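Local coordinates for 3-oxoacyl-(acyl-carrier protein) synthase II (Thermus thermophilus, PDB 1J3N) that probably catalyses, as a homodimer, the decarboxylating condensation of an acyl group with malonyl-acyl-carrier protein that lengthens fatty acid chains, at residues 13-18 / 23-28; 295-300 / 359-364; 88-93 / 146-151. One frame throughout, in Å; residues are numbered along the deposited sequence.

Along the chain, contact 1 (13-18 with 23-28) comes first, contact 3 (88-93 with 146-151) second and contact 2 (295-300 with 359-364) last, so no loop encloses another. Contacts 1 and 2 lie about 15 Å apart, centre to centre, and touch: Gln26 and Leu27 of helix 19-28 pack on Val359, Pro361 and Pro362. Since contact 1 belongs to the N-terminal and contact 2 to the C-terminal ketoacyl synthase domain, their meeting joins the two halves of this thiolase-type enzyme around a common mixed sheet. Contact 3 is peripheral, its centre about 28 Å from that of contact 1 and 34 Å from that of contact 2, and it contributes to the dimer interface.

Contact 1: residues 13-18 / 23-28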
loop_
_atom_site.group_PDB
_atom_site.type_symbol
_atom_site.label_atom_id
_atom_site.label_comp_id
_atom_site.label_asym_id
_atom_site.label_seq_id
_atom_site.Cartn_x
_atom_site.Cartn_y
_atom_site.Cartn_z
ATOM N N THR A 13 -12.506 16.019 9.175
ATOM C CA THR A 13 -13.391 15.052 9.821
ATOM C C THR A 13 -14.874 15.379 9.859
ATOM O O THR A 13 -15.287 16.502 9.570
ATOM C CB THR A 13 -12.947 14.812 11.286
ATOM O OG1 THR A 13 -13.489 15.841 12.129
ATOM C CG2 THR A 13 -11.436 14.846 11.386
ATOM N N PRO A 14 -15.700 14.377 10.222
ATOM C CA PRO A 14 -17.158 14.490 10.330
ATOM C C PRO A 14 -17.637 15.460 11.417
ATOM O O PRO A 14 -18.820 15.781 11.480
ATOM C CB PRO A 14 -17.592 13.054 10.619
ATOM C CG PRO A 14 -16.605 12.258 9.850
ATOM C CD PRO A 14 -15.300 12.959 10.213
ATOM N N ILE A 15 -16.730 15.922 12.274
ATOM C CA ILE A 15 -17.120 16.860 13.328
ATOM C C ILE A 15 -16.295 18.134 13.296
ATOM O O ILE A 15 -16.318 18.917 14.241
ATOM C CB ILE A 15 -16.997 16.238 14.732
ATOM C CG1 ILE A 15 -15.532 15.943 15.059
ATOM C CG2 ILE A 15 -17.823 14.966 14.807
ATOM C CD1 ILE A 15 -15.351 15.252 16.420
ATOM N N GLY A 16 -15.560 18.338 12.207
ATOM C CA GLY A 16 -14.766 19.544 12.097
ATOM C C GLY A 16 -13.743 19.562 10.982
ATOM O O GLY A 16 -13.033 18.579 10.766
ATOM N N VAL A 17 -13.679 20.679 10.262
ATOM C CA VAL A 17 -12.706 20.849 9.188
ATOM C C VAL A 17 -11.554 21.624 9.821
ATOM O O VAL A 17 -11.726 22.758 10.283
ATOM C CB VAL A 17 -13.277 21.675 8.002
ATOM C CG1 VAL A 17 -12.183 21.936 6.969
ATOM C CG2 VAL A 17 -14.434 20.939 7.351
ATOM N N GLY A 18 -10.381 21.002 9.860
ATOM C CA GLY A 18 -9.236 21.651 10.456
ATOM C C GLY A 18 -8.937 21.033 11.809
ATOM O O GLY A 18 -9.842 20.634 12.550
ATOM N N HIS A 23 -10.384 19.310 17.443
ATOM C CA HIS A 23 -10.077 19.227 18.870
ATOM C C HIS A 23 -11.196 19.782 19.755
ATOM O O HIS A 23 -11.600 19.150 20.732
ATOM C CB HIS A 23 -8.758 19.950 19.174
ATOM C CG HIS A 23 -8.256 19.705 20.561
ATOM N ND1 HIS A 23 -8.419 20.615 21.584
ATOM C CD2 HIS A 23 -7.675 18.615 21.116
ATOM C CE1 HIS A 23 -7.964 20.094 22.711
ATOM N NE2 HIS A 23 -7.508 18.882 22.454
ATOM N N LYS A 24 -11.694 20.966 19.412
ATOM C CA LYS A 24 -12.776 21.567 20.173
ATOM C C LYS A 24 -14.008 20.661 20.154
ATOM O O LYS A 24 -14.663 20.468 21.176
ATOM C CB LYS A 24 -13.140 22.938 19.594
ATOM C CG LYS A 24 -12.182 24.055 19.971
ATOM C CD LYS A 24 -12.779 25.418 19.622
ATOM C CE LYS A 24 -11.921 26.559 20.145
ATOM N NZ LYS A 24 -12.583 27.880 19.943
ATOM N N ALA A 25 -14.314 20.109 18.982
ATOM C CA ALA A 25 -15.468 19.227 18.811
ATOM C C ALA A 25 -15.361 17.952 19.655
ATOM O O ALA A 25 -16.372 17.424 20.139
ATOM C CB ALA A 25 -15.632 18.869 17.336
ATOM N N GLN A 26 -14.138 17.457 19.819
ATOM C CA GLN A 26 -13.892 16.258 20.619
ATOM C C GLN A 26 -14.218 16.555 22.079
ATOM O O GLN A 26 -14.909 15.778 22.749
ATOM C CB GLN A 26 -12.422 15.840 20.529
ATOM C CG GLN A 26 -11.963 15.365 19.167
ATOM C CD GLN A 26 -10.466 15.082 19.133
ATOM O OE1 GLN A 26 -9.968 14.210 19.849
ATOM N NE2 GLN A 26 -9.745 15.826 18.304
ATOM N N LEU A 27 -13.703 17.685 22.559
ATOM C CA LEU A 27 -13.902 18.116 23.939
ATOM C C LEU A 27 -15.359 18.373 24.253
ATOM O O LEU A 27 -15.764 18.361 25.416
ATOM C CB LEU A 27 -13.098 19.383 24.206
ATOM C CG LEU A 27 -11.595 19.214 23.990
ATOM C CD1 LEU A 27 -10.888 20.540 24.200
ATOM C CD2 LEU A 27 -11.073 18.159 24.946
ATOM N N ALA A 28 -16.141 18.615 23.210
ATOM C CA ALA A 28 -17.562 18.872 23.364
ATOM C C ALA A 28 -18.336 17.569 23.284
ATOM O O ALA A 28 -19.516 17.523 23.637
ATOM C CB ALA A 28 -18.036 19.828 22.281
#
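Ile15 meets Ala25 where the chain turns from strand 4-13 into strand 16-17, ahead of helix 19-28. The methyl CB of Ala25 lies 3.2 Å from the carbonyl O of Ile15 and 3.7 Å from its CG1, so backbone and side chain of the isoleucine both bear on one small group; a methyl suits a helix surface pressed this close to a turn. Ile15 CG1 sits between its backbone N and carbonyl carbon (chi1 66°), and from there CD1 reaches toward Gln26, 4.4 Å from its CG.

The turn that presents Ile15 is a type I turn from Thr13 to Gly16, tightened by threonine. Thr13 OG1 accepts from Ile15 N at 3.2 Å, an ST turn, and donates to Gly16 O at 3.1 Å, in the carbonyl plane on a lone pair. Because Thr13 N also donates to Gly16 O, that oxygen holds two bonds. Gly16 has backbone angles at which a CB would jam against the preceding carbonyl.

Gln26 turns its amide elsewhere, NE2 bonding to Gln353 OE1 of helix 343-357. Helix 333-336 adds Ile336 against Ile15, while strand 16-17 pairs antiparallel with strand 4-13.

Contact 2: residues 295-300 / 359-364; sequences VGYINA and VIPPTI
Tyr297 OH and Pro361 O are tied to one atom, the hydroxyl OG of Ser330, which hydrogen-bonds to both. In this thiolase-type fold, strand 297-299 runs parallel to both strand 328-330 and strand 388-394 in the mixed sheet, and the short strand 359-360, which follows helix 343-357 and pairs with strand 382-383, packs against it through side chains. Ser330, from the neighbouring strand, thus clasps the two segments together and gives buried polar atoms a partner.

Between them the contact is apolar. The phenol of Tyr297 lies beside the chain at Ile360 and Pro361: the methyl CG2 of Ile360 sits 3.4 Å from Tyr297 CE1 and 3.6 Å from Tyr297 CD1, approaching the ring obliquely, and the two side chains run antiparallel where they overlap. In Tyr297, chi1 of 176° puts CG beside the carbonyl carbon and lays the ring forward along its own strand, which brings Asn299 N over one face, 3.9 Å above the plane and offset toward the rim. Ile360 places CG2 anti to N, leaving the other branch, CG1, beside N. A tyrosine suits the place because its ring gives an apolar flank to Ile360 and Pro361 while its hydroxyl reaches Ser330.

Proline at 361 offers a rigid apolar ring and has no amide hydrogen that would need a partner here. Ala354 of helix 343-357, outside both segments, packs on Pro361. Farther out along the phenol, CG of Pro361 comes 3.3 Å from Tyr297 OH and 4.2 Å from Tyr297 CZ.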
loop_
_atom_site.group_PDB
_atom_site.type_symbol
_atom_site.label_atom_id
_atom_site.label_comp_id
_atom_site.label_asym_id
_atom_site.label_seq_id
_atom_site.Cartn_x
_atom_site.Cartn_y
_atom_site.Cartn_z
ATOM N N VAL A 295 2.926 4.218 30.005
ATOM C CA VAL A 295 1.834 4.680 29.158
ATOM C C VAL A 295 0.656 5.101 30.025
ATOM O O VAL A 295 0.280 4.386 30.951
ATOM C CB VAL A 295 1.369 3.566 28.179
ATOM C CG1 VAL A 295 0.131 4.018 27.405
ATOM C CG2 VAL A 295 2.494 3.231 27.216
ATOM N N GLY A 296 0.091 6.266 29.724
ATOM C CA GLY A 296 -1.047 6.762 30.477
ATOM C C GLY A 296 -2.320 6.889 29.656
ATOM O O GLY A 296 -3.405 7.063 30.211
ATOM N N TYR A 297 -2.194 6.801 28.334
ATOM C CA TYR A 297 -3.349 6.900 27.442
ATOM C C TYR A 297 -3.268 5.971 26.230
ATOM O O TYR A 297 -2.193 5.762 25.672
ATOM C CB TYR A 297 -3.509 8.339 26.934
ATOM C CG TYR A 297 -4.622 8.505 25.921
ATOM C CD1 TYR A 297 -5.921 8.097 26.220
ATOM C CD2 TYR A 297 -4.385 9.092 24.671
ATOM C CE1 TYR A 297 -6.960 8.270 25.315
ATOM C CE2 TYR A 297 -5.425 9.269 23.749
ATOM C CZ TYR A 297 -6.710 8.856 24.085
ATOM O OH TYR A 297 -7.765 9.052 23.220
ATOM N N ILE A 298 -4.417 5.420 25.837
ATOM C CA ILE A 298 -4.504 4.551 24.673
ATOM C C ILE A 298 -5.691 4.951 23.821
ATOM O O ILE A 298 -6.839 4.845 24.263
ATOM C CB ILE A 298 -4.707 3.066 25.039
ATOM C CG1 ILE A 298 -3.523 2.540 25.854
ATOM C CG2 ILE A 298 -4.853 2.245 23.766
ATOM C CD1 ILE A 298 -3.614 1.047 26.169
ATOM N N ASN A 299 -5.431 5.430 22.611
ATOM C CA ASN A 299 -6.536 5.777 21.729
ATOM C C ASN A 299 -6.888 4.450 21.096
ATOM O O ASN A 299 -6.224 3.994 20.170
ATOM C CB ASN A 299 -6.122 6.787 20.655
ATOM C CG ASN A 299 -7.292 7.203 19.781
ATOM O OD1 ASN A 299 -7.660 6.504 18.832
ATOM N ND2 ASN A 299 -7.901 8.333 20.114
ATOM N N ALA A 300 -7.926 3.821 21.635
ATOM C CA ALA A 300 -8.365 2.519 21.172
ATOM C C ALA A 300 -8.883 2.498 19.749
ATOM O O ALA A 300 -9.216 3.530 19.170
ATOM C CB ALA A 300 -9.435 1.980 22.103
ATOM N N VAL A 359 -5.295 17.154 27.696
ATOM C CA VAL A 359 -6.691 16.808 27.944
ATOM C C VAL A 359 -6.961 15.546 27.134
ATOM O O VAL A 359 -6.542 15.437 25.976
ATOM C CB VAL A 359 -7.676 17.913 27.483
ATOM C CG1 VAL A 359 -9.110 17.454 27.732
ATOM C CG2 VAL A 359 -7.413 19.218 28.234
ATOM N N ILE A 360 -7.645 14.589 27.752
ATOM C CA ILE A 360 -7.957 13.329 27.096
ATOM C C ILE A 360 -9.361 13.363 26.522
ATOM O O ILE A 360 -10.326 13.662 27.233
ATOM C CB ILE A 360 -7.862 12.149 28.083
ATOM C CG1 ILE A 360 -6.547 12.226 28.871
ATOM C CG2 ILE A 360 -7.946 10.837 27.332
ATOM C CD1 ILE A 360 -5.299 12.213 28.014
ATOM N N PRO A 361 -9.496 13.051 25.223
ATOM C CA PRO A 361 -10.809 13.052 24.569
ATOM C C PRO A 361 -11.673 11.931 25.136
ATOM O O PRO A 361 -11.161 10.875 25.499
ATOM C CB PRO A 361 -10.457 12.864 23.096
ATOM C CG PRO A 361 -9.212 12.046 23.152
ATOM C CD PRO A 361 -8.433 12.711 24.262
ATOM N N PRO A 362 -12.996 12.148 25.211
ATOM C CA PRO A 362 -13.948 11.166 25.746
ATOM C C PRO A 362 -14.467 10.121 24.766
ATOM O O PRO A 362 -14.320 10.245 23.547
ATOM C CB PRO A 362 -15.086 12.044 26.222
ATOM C CG PRO A 362 -15.175 13.015 25.067
ATOM C CD PRO A 362 -13.705 13.387 24.833
ATOM N N THR A 363 -15.091 9.095 25.329
ATOM C CA THR A 363 -15.717 8.049 24.543
ATOM C C THR A 363 -17.177 8.351 24.833
ATOM O O THR A 363 -17.676 8.012 25.910
ATOM C CB THR A 363 -15.396 6.634 25.075
ATOM O OG1 THR A 363 -13.984 6.404 25.033
ATOM C CG2 THR A 363 -16.086 5.580 24.225
ATOM N N ILE A 364 -17.859 9.018 23.907
ATOM C CA ILE A 364 -19.266 9.339 24.138
ATOM C C ILE A 364 -20.166 8.111 23.994
ATOM O O ILE A 364 -19.717 7.039 23.588
ATOM C CB ILE A 364 -19.772 10.453 23.173
ATOM C CG1 ILE A 364 -19.805 9.941 21.732
ATOM C CG2 ILE A 364 -18.865 11.685 23.277
ATOM C CD1 ILE A 364 -20.496 10.906 20.770
#

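Contact 3: residues 88-93 / 146-151; sequences LKPEDL and MRYGFT
Two aromatic rings, of Tyr148 and Phe150, receive Pro90 obliquely: Pro90 CG lies 4.1 Å from Tyr148 CD1, and Pro90 CB 4.2 Å from Phe150 CE1. One face of the Phe150 ring carries Tyr148 CB, 3.3 Å above the plane and over its centre, while one face of the Tyr148 ring has Arg147 CD above it, offset toward the rim. In the thiolase-type fold this is where the loop between helix 70-86 and strand 98-103 meets the C-terminal end of helix 139-148.

The helix ends at Tyr148, and Gly149 follows with positive phi (74°), a backbone shape that glycine adopts readily. The chain then turns, so that Phe150 folds back under Tyr148. Both rings have CG beside the backbone N, chi1 being -58° for Tyr148 and -61° for Phe150, which brings them to the same patch of the loop. Pro90 suits its place because it starts the short 3-10 segment 90-91 with a fixed phi and offers a compact apolar ring; its carbonyl O accepts from Leu93 N at 3.1 Å, closing that turn, and the side chain of Leu93 points toward the other segment.

Behind the rings, Phe150 and Leu93 both reach Val98 of strand 98-103, and Tyr148 packs on Gln80 and Leu83 of helix 70-86. Arg147 bonds through NH1 to Gln80 OE1, and Thr151 O takes a hydrogen bond from Arg283 NH1 of the second subunit, so the segment contributes to the dimer interface. Beyond Pro90, the leucine methyl Leu93 CD1 stands 4.3 Å from Phe150 CE1.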
loop_
_atom_site.group_PDB
_atom_site.type_symbol
_atom_site.label_atom_id
_atom_site.label_comp_id
_atom_site.label_asym_id
_atom_site.label_seq_id
_atom_site.Cartn_x
_atom_site.Cartn_y
_atom_site.Cartn_z
ATOM N N LEU A 88 4.623 25.908 7.043
ATOM C CA LEU A 88 5.561 25.673 5.954
ATOM C C LEU A 88 5.065 26.189 4.611
ATOM O O LEU A 88 3.898 26.549 4.446
ATOM C CB LEU A 88 5.837 24.176 5.806
ATOM C CG LEU A 88 6.606 23.421 6.885
ATOM C CD1 LEU A 88 6.363 21.932 6.711
ATOM C CD2 LEU A 88 8.082 23.743 6.797
ATOM N N LYS A 89 5.984 26.208 3.655
ATOM C CA LYS A 89 5.706 26.620 2.290
ATOM C C LYS A 89 6.650 25.783 1.446
ATOM O O LYS A 89 7.856 25.790 1.676
ATOM C CB LYS A 89 5.991 28.108 2.091
ATOM C CG LYS A 89 5.021 29.034 2.813
ATOM C CD LYS A 89 4.935 30.392 2.123
ATOM C CE LYS A 89 6.295 31.082 2.034
ATOM N NZ LYS A 89 6.228 32.366 1.277
ATOM N N PRO A 90 6.112 25.037 0.466
ATOM C CA PRO A 90 6.937 24.187 -0.403
ATOM C C PRO A 90 8.280 24.794 -0.796
ATOM O O PRO A 90 9.294 24.098 -0.850
ATOM C CB PRO A 90 6.023 23.917 -1.607
ATOM C CG PRO A 90 4.963 24.998 -1.524
ATOM C CD PRO A 90 4.738 25.128 -0.052
ATOM N N GLU A 91 8.283 26.097 -1.054
ATOM C CA GLU A 91 9.494 26.810 -1.443
ATOM C C GLU A 91 10.556 26.817 -0.345
ATOM O O GLU A 91 11.751 26.725 -0.623
ATOM C CB GLU A 91 9.145 28.250 -1.833
ATOM C CG GLU A 91 8.105 28.903 -0.926
ATOM C CD GLU A 91 6.690 28.410 -1.198
ATOM O OE1 GLU A 91 6.528 27.421 -1.943
ATOM O OE2 GLU A 91 5.735 29.010 -0.663
ATOM N N ASP A 92 10.114 26.925 0.903
ATOM C CA ASP A 92 11.019 26.952 2.047
ATOM C C ASP A 92 11.484 25.546 2.446
ATOM O O ASP A 92 12.093 25.348 3.504
ATOM C CB ASP A 92 10.319 27.637 3.218
ATOM C CG ASP A 92 9.890 29.053 2.881
ATOM O OD1 ASP A 92 9.459 29.284 1.729
ATOM O OD2 ASP A 92 9.975 29.932 3.763
ATOM N N LEU A 93 11.193 24.577 1.583
ATOM C CA LEU A 93 11.564 23.184 1.809
ATOM C C LEU A 93 12.318 22.642 0.606
ATOM O O LEU A 93 12.005 22.984 -0.533
ATOM C CB LEU A 93 10.319 22.319 2.011
ATOM C CG LEU A 93 9.461 22.518 3.253
ATOM C CD1 LEU A 93 8.262 21.587 3.175
ATOM C CD2 LEU A 93 10.289 22.237 4.499
ATOM N N MET A 146 2.793 15.945 -6.723
ATOM C CA MET A 146 2.714 16.757 -7.933
ATOM C C MET A 146 2.344 18.208 -7.651
ATOM O O MET A 146 2.922 19.132 -8.228
ATOM C CB MET A 146 1.704 16.155 -8.906
ATOM C CG MET A 146 2.127 14.807 -9.467
ATOM S SD MET A 146 1.017 14.190 -10.736
ATOM C CE MET A 146 -0.277 13.456 -9.763
ATOM N N ARG A 147 1.392 18.406 -6.747
ATOM C CA ARG A 147 0.940 19.745 -6.411
ATOM C C ARG A 147 2.030 20.630 -5.818
ATOM O O ARG A 147 2.106 21.819 -6.133
ATOM C CB ARG A 147 -0.237 19.678 -5.429
ATOM C CG ARG A 147 -0.925 21.022 -5.232
ATOM C CD ARG A 147 -2.050 20.982 -4.207
ATOM N NE ARG A 147 -2.813 22.227 -4.251
ATOM C CZ ARG A 147 -3.713 22.605 -3.347
ATOM N NH1 ARG A 147 -3.976 21.836 -2.300
ATOM N NH2 ARG A 147 -4.359 23.753 -3.501
ATOM N N TYR A 148 2.867 20.049 -4.963
ATOM C CA TYR A 148 3.929 20.796 -4.295
ATOM C C TYR A 148 5.343 20.569 -4.828
ATOM O O TYR A 148 6.281 21.225 -4.388
ATOM C CB TYR A 148 3.900 20.493 -2.794
ATOM C CG TYR A 148 2.582 20.826 -2.127
ATOM C CD1 TYR A 148 2.107 22.139 -2.084
ATOM C CD2 TYR A 148 1.807 19.830 -1.544
ATOM C CE1 TYR A 148 0.888 22.444 -1.474
ATOM C CE2 TYR A 148 0.595 20.124 -0.934
ATOM C CZ TYR A 148 0.140 21.432 -0.901
ATOM O OH TYR A 148 -1.063 21.715 -0.293
ATOM N N GLY A 149 5.497 19.645 -5.765
ATOM C CA GLY A 149 6.809 19.372 -6.328
ATOM C C GLY A 149 7.739 18.601 -5.406
ATOM O O GLY A 149 8.958 18.694 -5.539
ATOM N N PHE A 150 7.170 17.846 -4.466
ATOM C CA PHE A 150 7.962 17.056 -3.530
ATOM C C PHE A 150 8.476 15.831 -4.273
ATOM O O PHE A 150 7.689 14.979 -4.694
ATOM C CB PHE A 150 7.107 16.615 -2.337
ATOM C CG PHE A 150 6.525 17.754 -1.530
ATOM C CD1 PHE A 150 7.229 18.942 -1.355
ATOM C CD2 PHE A 150 5.307 17.599 -0.872
ATOM C CE1 PHE A 150 6.743 19.954 -0.544
ATOM C CE2 PHE A 150 4.802 18.604 -0.050
ATOM C CZ PHE A 150 5.520 19.788 0.118
ATOM N N THR A 151 9.792 15.733 -4.442
ATOM C CA THR A 151 10.361 14.612 -5.181
ATOM C C THR A 151 11.009 13.521 -4.326
ATOM O O THR A 151 11.754 12.672 -4.838
ATOM C CB THR A 151 11.391 15.100 -6.220
ATOM O OG1 THR A 151 12.449 15.787 -5.547
ATOM C CG2 THR A 151 10.729 16.049 -7.227
#